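Local coordinates for putative beta-glucosidase (Bifidobacterium adolescentis, PDB 5WAB), which hydrolyses beta-glucosides as a member of glycoside hydrolase family 3 and may also release terminal alpha-L-arabinopyranose from ginsenoside Rb2, at residues A[334-339]-A[361-366]; A[405-410]-A[482-487]; A[444-449]-A[457-462]. All coordinates share one frame; numbering follows the deposited sequence.

Interaction 1. Residues A[334-339]-A[361-366]; sequences IAVIGE and SFLDTL
Where the helix carrying Phe362, Leu363 and Leu366 begins to pack against Val336, the carbonyl oxygen Ser361 O is gripped twice by one residue: Thr365 OG1 donates to it at 2.6 Å and Thr365 N at 2.9 Å, from opposite faces of the carbonyl plane. The setting is a beta-alpha-beta crossover in the C-terminal domain of this GH3 enzyme. Helix 362-368 connects the neighbouring parallel strands 334-337 and 373-376, and its first turn runs at 158° to strand 334-337, nearly antiparallel. Ser361 is the N-cap, its OG accepting from Asp364 N in an almost straight bond of 3.2 Å (173°).

With the helix start fixed in this way, the meeting with the strand is wholly apolar and centres on Val336. The torsion of this valine (chi1 175°) sets CG1 anti to the backbone N and CG2 anti to the carbonyl carbon, which gives each methyl its own partners. CG1 meets Leu363 CD2 at 3.7 Å, the two side chains lying alongside with their ends pointing opposite ways. CG2 points to two residues one helical turn apart, reaching Leu366 CD1 at 4.2 Å and Phe362 CE2 at 4.3 Å, the latter at the ring's edge. Phe375 of the next strand also touches Val336 and Leu363. One face of the Phe362 ring carries Leu366 CG, 4.0 Å above its plane and offset toward the rim.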
ATOM      1  N   ILE A 334      -3.544  26.923 -23.678  1.00 51.68           N
ATOM      2  CA  ILE A 334      -2.890  25.756 -23.108  1.00 47.85           C
ATOM      3  C   ILE A 334      -2.178  24.993 -24.211  1.00 45.76           C
ATOM      4  O   ILE A 334      -2.708  24.836 -25.322  1.00 40.95           O
ATOM      5  CB  ILE A 334      -3.915  24.860 -22.384  1.00 46.98           C
ATOM      6  CG1 ILE A 334      -4.909  25.686 -21.564  1.00 48.64           C
ATOM      7  CG2 ILE A 334      -3.204  23.861 -21.478  1.00 44.87           C
ATOM      8  CD1 ILE A 334      -4.248  26.488 -20.460  1.00 48.90           C
ATOM      9  N   ALA A 335      -0.972  24.541 -23.916  1.00 42.76           N
ATOM     10  CA  ALA A 335      -0.241  23.625 -24.778  1.00 40.48           C
ATOM     11  C   ALA A 335      -0.074  22.312 -24.031  1.00 37.10           C
ATOM     12  O   ALA A 335       0.637  22.253 -23.023  1.00 35.47           O
ATOM     13  CB  ALA A 335       1.115  24.195 -25.169  1.00 37.23           C
ATOM     14  N   VAL A 336      -0.724  21.265 -24.514  1.00 35.79           N
ATOM     15  CA  VAL A 336      -0.634  19.955 -23.890  1.00 34.86           C
ATOM     16  C   VAL A 336       0.360  19.132 -24.697  1.00 34.38           C
ATOM     17  O   VAL A 336       0.188  18.945 -25.909  1.00 34.84           O
ATOM     18  CB  VAL A 336      -2.009  19.274 -23.807  1.00 36.38           C
ATOM     19  CG1 VAL A 336      -1.864  17.866 -23.262  1.00 34.78           C
ATOM     20  CG2 VAL A 336      -2.954  20.093 -22.937  1.00 36.36           C
ATOM     21  N   ILE A 337       1.418  18.665 -24.033  1.00 33.51           N
ATOM     22  CA  ILE A 337       2.500  17.924 -24.672  1.00 34.01           C
ATOM     23  C   ILE A 337       2.722  16.620 -23.920  1.00 32.80           C
ATOM     24  O   ILE A 337       2.720  16.594 -22.685  1.00 32.11           O
ATOM     25  CB  ILE A 337       3.807  18.748 -24.731  1.00 34.14           C
ATOM     26  CG1 ILE A 337       3.589  20.054 -25.496  1.00 34.87           C
ATOM     27  CG2 ILE A 337       4.926  17.953 -25.384  1.00 32.92           C
ATOM     28  CD1 ILE A 337       4.823  20.908 -25.567  1.00 32.53           C
ATOM     29  N   GLY A 338       2.918  15.538 -24.667  1.00 33.01           N
ATOM     30  CA  GLY A 338       3.171  14.236 -24.056  1.00 32.22           C
ATOM     31  C   GLY A 338       2.081  13.256 -24.439  1.00 32.91           C
ATOM     32  O   GLY A 338       0.888  13.509 -24.265  1.00 34.10           O
ATOM     33  N   GLU A 339       2.509  12.106 -24.970  1.00 33.17           N
ATOM     34  CA  GLU A 339       1.576  11.090 -25.448  1.00 33.97           C
ATOM     35  C   GLU A 339       0.699  10.540 -24.326  1.00 32.01           C
ATOM     36  O   GLU A 339      -0.364   9.974 -24.603  1.00 31.64           O
ATOM     37  CB  GLU A 339       2.353   9.960 -26.134  1.00 34.79           C
ATOM     38  CG  GLU A 339       1.497   8.895 -26.802  1.00 34.75           C
ATOM     39  CD  GLU A 339       0.554   9.473 -27.833  1.00 36.35           C
ATOM     40  OE1 GLU A 339       0.955  10.423 -28.540  1.00 36.94           O
ATOM     41  OE2 GLU A 339      -0.586   8.975 -27.946  1.00 36.98           O
ATOM     42  N   SER A 361      -9.598  10.208 -21.634  1.00 41.22           N
ATOM     43  CA  SER A 361      -8.258  10.740 -21.471  1.00 41.07           C
ATOM     44  C   SER A 361      -8.305  12.209 -21.059  1.00 42.59           C
ATOM     45  O   SER A 361      -9.359  12.851 -21.036  1.00 47.12           O
ATOM     46  CB  SER A 361      -7.467  10.579 -22.766  1.00 41.26           C
ATOM     47  OG  SER A 361      -7.995  11.414 -23.781  1.00 41.03           O
ATOM     48  N   PHE A 362      -7.129  12.745 -20.742  1.00 40.08           N
ATOM     49  CA  PHE A 362      -7.043  14.152 -20.371  1.00 38.85           C
ATOM     50  C   PHE A 362      -7.399  15.044 -21.551  1.00 39.76           C
ATOM     51  O   PHE A 362      -8.065  16.073 -21.379  1.00 40.71           O
ATOM     52  CB  PHE A 362      -5.641  14.472 -19.852  1.00 36.94           C
ATOM     53  CG  PHE A 362      -5.499  15.866 -19.310  1.00 36.55           C
ATOM     54  CD1 PHE A 362      -6.063  16.210 -18.090  1.00 36.10           C
ATOM     55  CD2 PHE A 362      -4.803  16.835 -20.021  1.00 35.58           C
ATOM     56  CE1 PHE A 362      -5.934  17.489 -17.586  1.00 35.57           C
ATOM     57  CE2 PHE A 362      -4.672  18.121 -19.520  1.00 34.91           C
ATOM     58  CZ  PHE A 362      -5.238  18.447 -18.300  1.00 35.35           C
ATOM     59  N   LEU A 363      -6.982  14.653 -22.760  1.00 39.23           N
ATOM     60  CA  LEU A 363      -7.311  15.426 -23.953  1.00 40.79           C
ATOM     61  C   LEU A 363      -8.815  15.454 -24.197  1.00 43.77           C
ATOM     62  O   LEU A 363      -9.408  16.526 -24.377  1.00 45.17           O
ATOM     63  CB  LEU A 363      -6.582  14.853 -25.171  1.00 40.42           C
ATOM     64  CG  LEU A 363      -5.090  15.169 -25.309  1.00 38.95           C
ATOM     65  CD1 LEU A 363      -4.577  14.661 -26.643  1.00 39.65           C
ATOM     66  CD2 LEU A 363      -4.825  16.662 -25.158  1.00 38.19           C
ATOM     67  N   ASP A 364      -9.450  14.281 -24.222  1.00 44.75           N
ATOM     68  CA  ASP A 364     -10.895  14.237 -24.404  1.00 46.91           C
ATOM     69  C   ASP A 364     -11.628  14.926 -23.263  1.00 45.38           C
ATOM     70  O   ASP A 364     -12.748  15.414 -23.454  1.00 46.89           O
ATOM     71  CB  ASP A 364     -11.365  12.792 -24.555  1.00 49.59           C
ATOM     72  CG  ASP A 364     -10.878  12.158 -25.837  1.00 51.40           C
ATOM     73  OD1 ASP A 364     -10.515  12.910 -26.766  1.00 52.07           O
ATOM     74  OD2 ASP A 364     -10.856  10.912 -25.920  1.00 52.22           O
ATOM     75  N   THR A 365     -11.020  14.993 -22.077  1.00 42.39           N
ATOM     76  CA  THR A 365     -11.668  15.698 -20.975  1.00 42.28           C
ATOM     77  C   THR A 365     -11.676  17.197 -21.231  1.00 42.46           C
ATOM     78  O   THR A 365     -12.710  17.858 -21.078  1.00 43.29           O
ATOM     79  CB  THR A 365     -10.973  15.382 -19.647  1.00 40.31           C
ATOM     80  OG1 THR A 365     -11.074  13.980 -19.366  1.00 39.66           O
ATOM     81  CG2 THR A 365     -11.629  16.151 -18.512  1.00 40.04           C
ATOM     82  N   LEU A 366     -10.538  17.752 -21.650  1.00 41.76           N
ATOM     83  CA  LEU A 366     -10.500  19.175 -21.968  1.00 42.68           C
ATOM     84  C   LEU A 366     -11.385  19.494 -23.165  1.00 46.43           C
ATOM     85  O   LEU A 366     -12.040  20.542 -23.196  1.00 51.20           O
ATOM     86  CB  LEU A 366      -9.065  19.625 -22.223  1.00 41.03           C
ATOM     87  CG  LEU A 366      -8.134  19.544 -21.014  1.00 38.46           C
ATOM     88  CD1 LEU A 366      -6.849  20.293 -21.301  1.00 36.70           C
ATOM     89  CD2 LEU A 366      -8.813  20.068 -19.754  1.00 38.67           C
TER

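Interaction 2. Residues A[405-410]-A[482-487]; sequences LMFLGL and DVIFGK
This is a buried, purely apolar contact in which the C-terminal end of helix 476-484 packs on part of one face of the mixed beta-sheet in the GH3 C-terminal domain, a layered alpha/beta fold. The strand beneath is 403-409, an interior member of the sheet, and it presents Leu405 and Phe407 to the helix end. Leu405 and Ile484 carry most of the contact, their side chains overlapping side by side. The beta-branch of Ile484 does the main work: CG2 is anti to the backbone N, while CG1 takes the place anti to the carbonyl carbon (chi1 -68°), and the two arms thereby serve different strand residues. CG2 faces both methyls of Leu405, with CD1 at 3.8 Å and CD2 at 4.1 Å. The longer arm ends in CD1, which comes obliquely to Phe407 CZ at 4.4 Å.

Phe485, where the chain leaves helical geometry, extends the same apolar cover, its CZ lying 4.4 Å from Leu405 CD1. Val447 of the adjoining strand touches both Phe407 and Ile484, carrying the packing across the sheet. Ile484 also packs on its neighbour's ring, its CG2 sitting 4.0 Å above one face of Phe485, offset toward the rim.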
ATOM      1  N   LEU A 405       1.207  22.123 -20.328  1.00 38.87           N
ATOM      2  CA  LEU A 405       0.996  20.956 -19.475  1.00 35.73           C
ATOM      3  C   LEU A 405       1.676  19.768 -20.145  1.00 34.78           C
ATOM      4  O   LEU A 405       1.161  19.212 -21.118  1.00 32.17           O
ATOM      5  CB  LEU A 405      -0.494  20.713 -19.269  1.00 34.01           C
ATOM      6  CG  LEU A 405      -1.249  21.879 -18.629  1.00 34.29           C
ATOM      7  CD1 LEU A 405      -2.736  21.577 -18.503  1.00 34.03           C
ATOM      8  CD2 LEU A 405      -0.642  22.222 -17.276  1.00 34.52           C
ATOM      9  N   MET A 406       2.843  19.389 -19.631  1.00 34.17           N
ATOM     10  CA  MET A 406       3.629  18.305 -20.203  1.00 33.88           C
ATOM     11  C   MET A 406       3.452  17.047 -19.369  1.00 32.62           C
ATOM     12  O   MET A 406       3.705  17.057 -18.161  1.00 32.69           O
ATOM     13  CB  MET A 406       5.107  18.668 -20.272  1.00 35.80           C
ATOM     14  CG  MET A 406       5.915  17.649 -21.037  1.00 36.90           C
ATOM     15  SD  MET A 406       7.562  18.261 -21.353  1.00 39.53           S
ATOM     16  CE  MET A 406       7.148  19.800 -22.163  1.00 41.48           C
ATOM     17  N   PHE A 407       3.040  15.964 -20.022  1.00 32.04           N
ATOM     18  CA  PHE A 407       2.736  14.705 -19.348  1.00 30.63           C
ATOM     19  C   PHE A 407       3.872  13.721 -19.605  1.00 26.40           C
ATOM     20  O   PHE A 407       4.062  13.257 -20.734  1.00 26.90           O
ATOM     21  CB  PHE A 407       1.393  14.159 -19.823  1.00 31.26           C
ATOM     22  CG  PHE A 407       0.215  14.940 -19.312  1.00 31.32           C
ATOM     23  CD1 PHE A 407      -0.075  16.197 -19.824  1.00 33.24           C
ATOM     24  CD2 PHE A 407      -0.601  14.422 -18.327  1.00 29.70           C
ATOM     25  CE1 PHE A 407      -1.154  16.922 -19.361  1.00 33.40           C
ATOM     26  CE2 PHE A 407      -1.688  15.143 -17.858  1.00 31.34           C
ATOM     27  CZ  PHE A 407      -1.961  16.392 -18.375  1.00 33.05           C
ATOM     28  N   LEU A 408       4.627  13.413 -18.558  1.00 25.60           N
ATOM     29  CA  LEU A 408       5.782  12.535 -18.634  1.00 25.26           C
ATOM     30  C   LEU A 408       5.579  11.330 -17.717  1.00 25.57           C
ATOM     31  O   LEU A 408       4.609  11.251 -16.954  1.00 24.01           O
ATOM     32  CB  LEU A 408       7.046  13.302 -18.253  1.00 27.41           C
ATOM     33  CG  LEU A 408       7.181  14.646 -18.969  1.00 29.04           C
ATOM     34  CD1 LEU A 408       8.364  15.449 -18.428  1.00 29.37           C
ATOM     35  CD2 LEU A 408       7.297  14.428 -20.473  1.00 28.32           C
ATOM     36  N   GLY A 409       6.517  10.398 -17.772  1.00 24.02           N
ATOM     37  CA  GLY A 409       6.450   9.262 -16.888  1.00 24.52           C
ATOM     38  C   GLY A 409       6.935   7.997 -17.564  1.00 25.02           C
ATOM     39  O   GLY A 409       7.632   8.036 -18.578  1.00 25.50           O
ATOM     40  N   LEU A 410       6.549   6.866 -16.969  1.00 24.58           N
ATOM     41  CA  LEU A 410       7.038   5.561 -17.379  1.00 26.48           C
ATOM     42  C   LEU A 410       6.048   4.909 -18.327  1.00 27.02           C
ATOM     43  O   LEU A 410       4.866   4.789 -17.976  1.00 27.32           O
ATOM     44  CB  LEU A 410       7.240   4.676 -16.158  1.00 26.02           C
ATOM     45  CG  LEU A 410       8.147   5.218 -15.060  1.00 25.54           C
ATOM     46  CD1 LEU A 410       8.171   4.246 -13.884  1.00 24.03           C
ATOM     47  CD2 LEU A 410       9.542   5.456 -15.599  1.00 26.44           C
ATOM     48  N   ASP A 482      -9.905  18.666 -12.859  1.00 36.39           N
ATOM     49  CA  ASP A 482     -10.403  19.325 -11.654  1.00 38.15           C
ATOM     50  C   ASP A 482      -9.268  19.883 -10.802  1.00 37.30           C
ATOM     51  O   ASP A 482      -9.400  20.961 -10.211  1.00 38.82           O
ATOM     52  CB  ASP A 482     -11.248  18.345 -10.841  1.00 39.66           C
ATOM     53  CG  ASP A 482     -12.563  18.014 -11.511  1.00 42.39           C
ATOM     54  OD1 ASP A 482     -12.866  18.615 -12.565  1.00 44.18           O
ATOM     55  OD2 ASP A 482     -13.292  17.145 -10.987  1.00 42.93           O
ATOM     56  N   VAL A 483      -8.145  19.175 -10.729  1.00 35.32           N
ATOM     57  CA  VAL A 483      -7.037  19.638  -9.903  1.00 34.60           C
ATOM     58  C   VAL A 483      -6.248  20.726 -10.619  1.00 35.99           C
ATOM     59  O   VAL A 483      -5.975  21.791 -10.055  1.00 37.65           O
ATOM     60  CB  VAL A 483      -6.134  18.455  -9.509  1.00 31.64           C
ATOM     61  CG1 VAL A 483      -4.862  18.961  -8.849  1.00 30.95           C
ATOM     62  CG2 VAL A 483      -6.881  17.500  -8.582  1.00 30.21           C
ATOM     63  N   ILE A 484      -5.888  20.474 -11.879  1.00 36.05           N
ATOM     64  CA  ILE A 484      -5.040  21.398 -12.627  1.00 36.24           C
ATOM     65  C   ILE A 484      -5.746  22.733 -12.829  1.00 38.85           C
ATOM     66  O   ILE A 484      -5.114  23.798 -12.796  1.00 41.74           O
ATOM     67  CB  ILE A 484      -4.628  20.758 -13.966  1.00 35.75           C
ATOM     68  CG1 ILE A 484      -3.685  19.578 -13.714  1.00 35.26           C
ATOM     69  CG2 ILE A 484      -4.004  21.784 -14.900  1.00 36.53           C
ATOM     70  CD1 ILE A 484      -3.368  18.766 -14.953  1.00 30.29           C
ATOM     71  N   PHE A 485      -7.064  22.706 -13.009  1.00 38.93           N
ATOM     72  CA  PHE A 485      -7.827  23.921 -13.252  1.00 39.44           C
ATOM     73  C   PHE A 485      -8.545  24.417 -12.010  1.00 38.56           C
ATOM     74  O   PHE A 485      -9.396  25.306 -12.109  1.00 38.60           O
ATOM     75  CB  PHE A 485      -8.807  23.706 -14.402  1.00 40.76           C
ATOM     76  CG  PHE A 485      -8.130  23.524 -15.722  1.00 41.30           C
ATOM     77  CD1 PHE A 485      -7.736  24.622 -16.467  1.00 42.52           C
ATOM     78  CD2 PHE A 485      -7.844  22.261 -16.199  1.00 40.77           C
ATOM     79  CE1 PHE A 485      -7.095  24.463 -17.676  1.00 42.58           C
ATOM     80  CE2 PHE A 485      -7.201  22.094 -17.405  1.00 40.98           C
ATOM     81  CZ  PHE A 485      -6.827  23.196 -18.147  1.00 41.83           C
ATOM     82  N   GLY A 486      -8.231  23.853 -10.848  1.00 37.54           N
ATOM     83  CA  GLY A 486      -8.632  24.454  -9.597  1.00 37.45           C
ATOM     84  C   GLY A 486     -10.043  24.173  -9.155  1.00 37.53           C
ATOM     85  O   GLY A 486     -10.515  24.822  -8.216  1.00 37.11           O
ATOM     86  N   LYS A 487     -10.749  23.252  -9.812  1.00 38.93           N
ATOM     87  CA  LYS A 487     -12.046  22.839  -9.289  1.00 40.85           C
ATOM     88  C   LYS A 487     -11.901  22.216  -7.908  1.00 39.33           C
ATOM     89  O   LYS A 487     -12.800  22.352  -7.071  1.00 39.62           O
ATOM     90  CB  LYS A 487     -12.727  21.863 -10.249  1.00 42.74           C
ATOM     91  CG  LYS A 487     -13.064  22.461 -11.617  1.00 45.53           C
ATOM     92  CD  LYS A 487     -13.879  23.748 -11.476  1.00 47.66           C
ATOM     93  CE  LYS A 487     -14.321  24.304 -12.826  1.00 49.36           C
ATOM     94  NZ  LYS A 487     -13.173  24.556 -13.742  1.00 50.27           N
TER

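Interaction 3. Residues A[444-449]-A[457-462]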
ATOM      1  N   ILE A 444       6.027  25.767 -17.347  1.00 44.43           N
ATOM      2  CA  ILE A 444       5.808  24.348 -17.597  1.00 41.21           C
ATOM      3  C   ILE A 444       5.251  23.705 -16.335  1.00 38.51           C
ATOM      4  O   ILE A 444       5.764  23.937 -15.234  1.00 36.81           O
ATOM      5  CB  ILE A 444       7.106  23.648 -18.029  1.00 39.91           C
ATOM      6  CG1 ILE A 444       7.691  24.321 -19.269  1.00 40.47           C
ATOM      7  CG2 ILE A 444       6.842  22.177 -18.291  1.00 37.50           C
ATOM      8  CD1 ILE A 444       8.909  23.641 -19.823  1.00 39.77           C
ATOM      9  N   VAL A 445       4.187  22.923 -16.491  1.00 35.24           N
ATOM     10  CA  VAL A 445       3.716  22.009 -15.458  1.00 35.41           C
ATOM     11  C   VAL A 445       3.916  20.590 -15.974  1.00 34.90           C
ATOM     12  O   VAL A 445       3.393  20.228 -17.035  1.00 31.45           O
ATOM     13  CB  VAL A 445       2.247  22.259 -15.083  1.00 35.32           C
ATOM     14  CG1 VAL A 445       1.845  21.350 -13.937  1.00 33.58           C
ATOM     15  CG2 VAL A 445       2.026  23.711 -14.704  1.00 37.28           C
ATOM     16  N   VAL A 446       4.681  19.795 -15.234  1.00 28.76           N
ATOM     17  CA  VAL A 446       4.915  18.394 -15.557  1.00 28.08           C
ATOM     18  C   VAL A 446       3.985  17.536 -14.706  1.00 27.33           C
ATOM     19  O   VAL A 446       3.962  17.667 -13.477  1.00 27.29           O
ATOM     20  CB  VAL A 446       6.388  18.014 -15.337  1.00 28.27           C
ATOM     21  CG1 VAL A 446       6.568  16.503 -15.368  1.00 27.28           C
ATOM     22  CG2 VAL A 446       7.255  18.676 -16.392  1.00 29.70           C
ATOM     23  N   VAL A 447       3.195  16.683 -15.357  1.00 27.80           N
ATOM     24  CA  VAL A 447       2.353  15.693 -14.685  1.00 27.25           C
ATOM     25  C   VAL A 447       2.968  14.317 -14.900  1.00 27.21           C
ATOM     26  O   VAL A 447       3.178  13.899 -16.046  1.00 27.66           O
ATOM     27  CB  VAL A 447       0.905  15.731 -15.204  1.00 27.97           C
ATOM     28  CG1 VAL A 447       0.056  14.702 -14.471  1.00 27.16           C
ATOM     29  CG2 VAL A 447       0.322  17.131 -15.058  1.00 28.22           C
ATOM     30  N   LEU A 448       3.214  13.597 -13.806  1.00 26.17           N
ATOM     31  CA  LEU A 448       3.928  12.325 -13.835  1.00 26.08           C
ATOM     32  C   LEU A 448       2.970  11.138 -13.802  1.00 26.93           C
ATOM     33  O   LEU A 448       2.023  11.110 -13.011  1.00 26.34           O
ATOM     34  CB  LEU A 448       4.892  12.225 -12.650  1.00 25.22           C
ATOM     35  CG  LEU A 448       6.103  13.157 -12.625  1.00 25.38           C
ATOM     36  CD1 LEU A 448       6.817  13.062 -11.286  1.00 24.57           C
ATOM     37  CD2 LEU A 448       7.057  12.820 -13.758  1.00 26.01           C
ATOM     38  N   SER A 449       3.242  10.150 -14.657  1.00 27.89           N
ATOM     39  CA  SER A 449       2.540   8.869 -14.675  1.00 26.72           C
ATOM     40  C   SER A 449       3.558   7.772 -14.397  1.00 27.04           C
ATOM     41  O   SER A 449       4.482   7.564 -15.192  1.00 28.06           O
ATOM     42  CB  SER A 449       1.861   8.622 -16.023  1.00 27.29           C
ATOM     43  OG  SER A 449       0.848   9.570 -16.283  1.00 29.00           O
ATOM     44  N   ALA A 457      14.487  15.358  -9.161  1.00 31.92           N
ATOM     45  CA  ALA A 457      15.480  16.427  -9.075  1.00 33.39           C
ATOM     46  C   ALA A 457      16.355  16.624 -10.310  1.00 34.50           C
ATOM     47  O   ALA A 457      16.671  17.786 -10.617  1.00 35.59           O
ATOM     48  CB  ALA A 457      16.367  16.191  -7.843  1.00 34.69           C
ATOM     49  N   PRO A 458      16.791  15.589 -11.042  1.00 35.72           N
ATOM     50  CA  PRO A 458      17.665  15.844 -12.203  1.00 36.09           C
ATOM     51  C   PRO A 458      17.070  16.772 -13.250  1.00 36.12           C
ATOM     52  O   PRO A 458      17.834  17.390 -14.001  1.00 38.56           O
ATOM     53  CB  PRO A 458      17.919  14.440 -12.775  1.00 36.25           C
ATOM     54  CG  PRO A 458      16.932  13.543 -12.102  1.00 35.35           C
ATOM     55  CD  PRO A 458      16.704  14.144 -10.764  1.00 35.08           C
ATOM     56  N   TRP A 459      15.744  16.887 -13.337  1.00 35.00           N
ATOM     57  CA  TRP A 459      15.106  17.717 -14.351  1.00 35.59           C
ATOM     58  C   TRP A 459      14.120  18.735 -13.792  1.00 35.78           C
ATOM     59  O   TRP A 459      13.523  19.484 -14.574  1.00 35.92           O
ATOM     60  CB  TRP A 459      14.386  16.835 -15.382  1.00 34.75           C
ATOM     61  CG  TRP A 459      13.527  15.790 -14.750  1.00 33.96           C
ATOM     62  CD1 TRP A 459      13.867  14.489 -14.508  1.00 33.14           C
ATOM     63  CD2 TRP A 459      12.184  15.952 -14.272  1.00 32.13           C
ATOM     64  NE1 TRP A 459      12.822  13.836 -13.909  1.00 31.36           N
ATOM     65  CE2 TRP A 459      11.777  14.707 -13.753  1.00 30.55           C
ATOM     66  CE3 TRP A 459      11.289  17.027 -14.233  1.00 30.49           C
ATOM     67  CZ2 TRP A 459      10.510  14.506 -13.198  1.00 29.57           C
ATOM     68  CZ3 TRP A 459      10.029  16.825 -13.678  1.00 29.22           C
ATOM     69  CH2 TRP A 459       9.653  15.572 -13.171  1.00 28.64           C
ATOM     70  N   ALA A 460      13.913  18.772 -12.473  1.00 36.02           N
ATOM     71  CA  ALA A 460      12.899  19.641 -11.887  1.00 35.46           C
ATOM     72  C   ALA A 460      13.140  21.117 -12.185  1.00 36.29           C
ATOM     73  O   ALA A 460      12.199  21.915 -12.105  1.00 36.63           O
ATOM     74  CB  ALA A 460      12.832  19.416 -10.377  1.00 35.33           C
ATOM     75  N   GLY A 461      14.375  21.504 -12.511  1.00 36.62           N
ATOM     76  CA  GLY A 461      14.660  22.897 -12.812  1.00 37.68           C
ATOM     77  C   GLY A 461      13.966  23.419 -14.054  1.00 37.74           C
ATOM     78  O   GLY A 461      13.871  24.636 -14.239  1.00 37.89           O
ATOM     79  N   ASN A 462      13.493  22.528 -14.920  1.00 37.60           N
ATOM     80  CA  ASN A 462      12.801  22.920 -16.138  1.00 37.19           C
ATOM     81  C   ASN A 462      11.290  22.978 -15.965  1.00 35.91           C
ATOM     82  O   ASN A 462      10.575  23.236 -16.939  1.00 36.71           O
ATOM     83  CB  ASN A 462      13.167  21.963 -17.277  1.00 37.30           C
ATOM     84  CG  ASN A 462      14.667  21.832 -17.459  1.00 38.79           C
ATOM     85  OD1 ASN A 462      15.301  22.670 -18.105  1.00 40.37           O
ATOM     86  ND2 ASN A 462      15.243  20.778 -16.894  1.00 38.64           N
TER
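A chi1 of 48° puts Trp459 CG between its own backbone N and carbonyl carbon, and with chi2 near -96° the indole is carried toward Val446 and Leu448. The contact belongs to a crossover connection of the alpha/beta C-terminal domain: residues 457-462 lie in the link between strand 444-449 and its parallel neighbour 465-468, folding back on the strand they have just left. Only the benzo part of the indole meets the strand. Val446 CG1, anti to the backbone N, is 3.9 Å from both Trp459 CZ3 and CH2, and the Leu448 side chain comes head-on to the tryptophan's, placing CD2 3.8 Å from Trp459 CH2. Both methyls approach the ring obliquely. Leu434 of helix 428-438 and Ile466 of the following strand also touch the tryptophan. With an alanine at Trp459, Val446 CG1 and Leu448 CD2 would probably lose their aromatic partner, and a gap would be likely to open between strand and connection.

Farther back along the strand, Ile444 meets backbone instead of a ring: its extended side chain brings CD1 to 3.4 Å from Asn462 O, a van der Waals contact. The turn that presents this carbonyl is tied internally, because Trp459 O accepts from Asn462 N at 3.1 Å and from Asn462 ND2 at 3.2 Å, both donors approaching from the same face of the carbonyl plane.

In the fold
All three contacts are buried and built on one mixed sheet, in which strands 334-337, 403-409 and 444-449 are successive neighbours. Interactions 1 and 2 share a face of it: the Phe362 and Phe407 rings meet with their planes at about 45°, and Leu366 packs on Phe485. Interaction 3 covers the other face, where helix 428-438 also packs, and its linking residues reach the surface. Backbone bonds join the strands themselves, from Ala335 O to Leu405 N and from Val445 O to Met406 N. No hydrogen bond crosses any contact; interactions 1 and 2 are apolar throughout, while interaction 3 also sets a methyl against a backbone carbonyl. Interactions 1 and 3 each have a carbonyl gripped by two donors within one segment, and interaction 1 adds a helix N-cap.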